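Local coordinates for protein putative oxalate decarboxylase (Thermotoga maritima, PDB 1O4T) that binds oxalate and a manganese ion in a cupin fold, forms a homodimer, and is probably an oxalate decarboxylase, at residues 62-67 and 114-119. Numbering follows the deposited sequence.
Sequences MKLPPG and HSIENT. With MN (manganese (II) ion), chain C.
N118 points at the turn that follows L64 and holds it through its carboxamide. Its CB packs 4.1 Å from CB of L64 and lies 3.6 Å from O of P65. CG stands anti to the backbone N (chi1 -176°), which carries the amide toward the prolines. At the tip, ND2 gives a hydrogen bond of 2.7 Å to O of L64, bent to 147° at the hydrogen; ND2 also donates to O of T122, while OD1 accepts from N of G120. These three bonds, all to backbone atoms, hold the buried amide and limit its rotation. Next to it, G67 N donates to O of N118 at 3.3 Å. Toward the barrel interior, L64 CD2 rests 3.6 Å from O of I116 and 4.2 Å from its CG2. Earlier on strand 113-117, H114 NE2 binds manganese at 2.2 Å, with H73, H75 and E80. An alanine in place of N118 would probably leave O of L64 without this donor and the 65-67 turn less firmly held. The contact ties the end of strand 56-64 and the turn after it to the residue just past strand 113-117, so a buried carboxamide paired with backbone groups helps join the two sheets of the cupin double-stranded beta-helix.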
loop_
_atom_site.group_PDB
_atom_site.type_symbol
_atom_site.label_atom_id
_atom_site.label_comp_id
_atom_site.label_asym_id
_atom_site.label_seq_id
_atom_site.Cartn_x
_atom_site.Cartn_y
_atom_site.Cartn_z
ATOM N N MET A 62 -1.449 2.247 9.745
ATOM C CA MET A 62 -2.259 2.745 10.854
ATOM C C MET A 62 -2.902 1.542 11.504
ATOM O O MET A 62 -3.237 0.620 10.794
ATOM C CB MET A 62 -3.383 3.600 10.325
ATOM C CG MET A 62 -2.936 4.782 9.471
ATOM S SD MET A 62 -2.086 5.903 10.442
ATOM C CE MET A 62 -3.327 6.180 11.755
ATOM N N LYS A 63 -3.045 1.582 12.830
ATOM C CA LYS A 63 -3.771 0.601 13.600
ATOM C C LYS A 63 -4.795 1.331 14.441
ATOM O O LYS A 63 -4.435 2.184 15.265
ATOM C CB LYS A 63 -2.815 -0.127 14.509
ATOM C CG LYS A 63 -3.455 -1.251 15.306
ATOM C CD LYS A 63 -2.370 -2.106 15.973
ATOM C CE LYS A 63 -2.231 -1.794 17.417
ATOM N NZ LYS A 63 -1.147 -2.668 18.060
ATOM N N LEU A 64 -6.068 1.012 14.209
ATOM C CA LEU A 64 -7.208 1.526 14.975
ATOM C C LEU A 64 -7.780 0.418 15.879
ATOM O O LEU A 64 -8.426 -0.532 15.400
ATOM C CB LEU A 64 -8.306 2.022 14.030
ATOM C CG LEU A 64 -8.183 3.490 13.620
ATOM C CD1 LEU A 64 -6.798 3.817 12.996
ATOM C CD2 LEU A 64 -9.332 3.899 12.674
ATOM N N PRO A 65 -7.560 0.530 17.177
ATOM C CA PRO A 65 -8.200 -0.371 18.118
ATOM C C PRO A 65 -9.728 -0.313 18.006
ATOM O O PRO A 65 -10.268 0.672 17.504
ATOM C CB PRO A 65 -7.761 0.167 19.482
ATOM C CG PRO A 65 -6.544 0.965 19.201
ATOM C CD PRO A 65 -6.701 1.511 17.852
ATOM N N PRO A 66 -10.412 -1.355 18.452
ATOM C CA PRO A 66 -11.856 -1.352 18.490
ATOM C C PRO A 66 -12.406 -0.105 19.152
ATOM O O PRO A 66 -11.989 0.237 20.261
ATOM C CB PRO A 66 -12.172 -2.607 19.309
ATOM C CG PRO A 66 -11.041 -3.509 18.966
ATOM C CD PRO A 66 -9.857 -2.646 18.890
ATOM N N GLY A 67 -13.303 0.583 18.452
ATOM C CA GLY A 67 -13.934 1.802 18.974
ATOM C C GLY A 67 -13.284 3.113 18.529
ATOM O O GLY A 67 -13.848 4.189 18.764
ATOM N N HIS A 114 -12.347 13.272 4.662
ATOM C CA HIS A 114 -12.631 11.896 5.033
ATOM C C HIS A 114 -12.366 11.588 6.512
ATOM O O HIS A 114 -11.772 12.411 7.237
ATOM C CB HIS A 114 -11.869 10.871 4.127
ATOM C CG HIS A 114 -10.380 10.837 4.320
ATOM N ND1 HIS A 114 -9.569 9.995 3.582
ATOM C CD2 HIS A 114 -9.547 11.582 5.083
ATOM C CE1 HIS A 114 -8.300 10.204 3.904
ATOM N NE2 HIS A 114 -8.255 11.162 4.812
ATOM N N SER A 115 -12.822 10.391 6.915
ATOM C CA SER A 115 -12.624 9.856 8.259
ATOM C C SER A 115 -12.712 8.361 8.138
ATOM O O SER A 115 -13.169 7.855 7.102
ATOM C CB SER A 115 -13.691 10.346 9.234
ATOM O OG SER A 115 -14.974 9.930 8.859
ATOM N N ILE A 116 -12.310 7.644 9.181
ATOM C CA ILE A 116 -12.451 6.197 9.174
ATOM C C ILE A 116 -12.594 5.713 10.596
ATOM O O ILE A 116 -11.869 6.180 11.490
ATOM C CB ILE A 116 -11.235 5.523 8.431
ATOM C CG1 ILE A 116 -11.378 4.004 8.367
ATOM C CG2 ILE A 116 -9.911 5.890 9.066
ATOM C CD1 ILE A 116 -10.493 3.341 7.254
ATOM N N GLU A 117 -13.547 4.813 10.811
ATOM C CA GLU A 117 -13.830 4.285 12.140
ATOM C C GLU A 117 -13.786 2.758 12.190
ATOM O O GLU A 117 -14.330 2.063 11.303
ATOM C CB GLU A 117 -15.203 4.763 12.617
ATOM C CG GLU A 117 -15.442 4.458 14.083
ATOM C CD GLU A 117 -16.727 5.053 14.643
ATOM O OE1 GLU A 117 -17.228 6.053 14.088
ATOM O OE2 GLU A 117 -17.210 4.523 15.668
ATOM N N ASN A 118 -13.177 2.239 13.260
ATOM C CA ASN A 118 -13.228 0.804 13.537
ATOM C C ASN A 118 -14.521 0.412 14.272
ATOM O O ASN A 118 -14.651 0.594 15.474
ATOM C CB ASN A 118 -11.997 0.345 14.329
ATOM C CG ASN A 118 -11.972 -1.147 14.552
ATOM O OD1 ASN A 118 -12.898 -1.844 14.135
ATOM N ND2 ASN A 118 -10.911 -1.652 15.217
ATOM N N THR A 119 -15.448 -0.185 13.542
ATOM C CA THR A 119 -16.720 -0.604 14.100
ATOM C C THR A 119 -16.708 -2.107 14.473
ATOM O O THR A 119 -17.738 -2.667 14.772
ATOM C CB THR A 119 -17.853 -0.287 13.099
ATOM O OG1 THR A 119 -17.553 -0.861 11.833
ATOM C CG2 THR A 119 -17.895 1.198 12.757
HETATM MN MN MN C . -6.350 11.878 5.533
#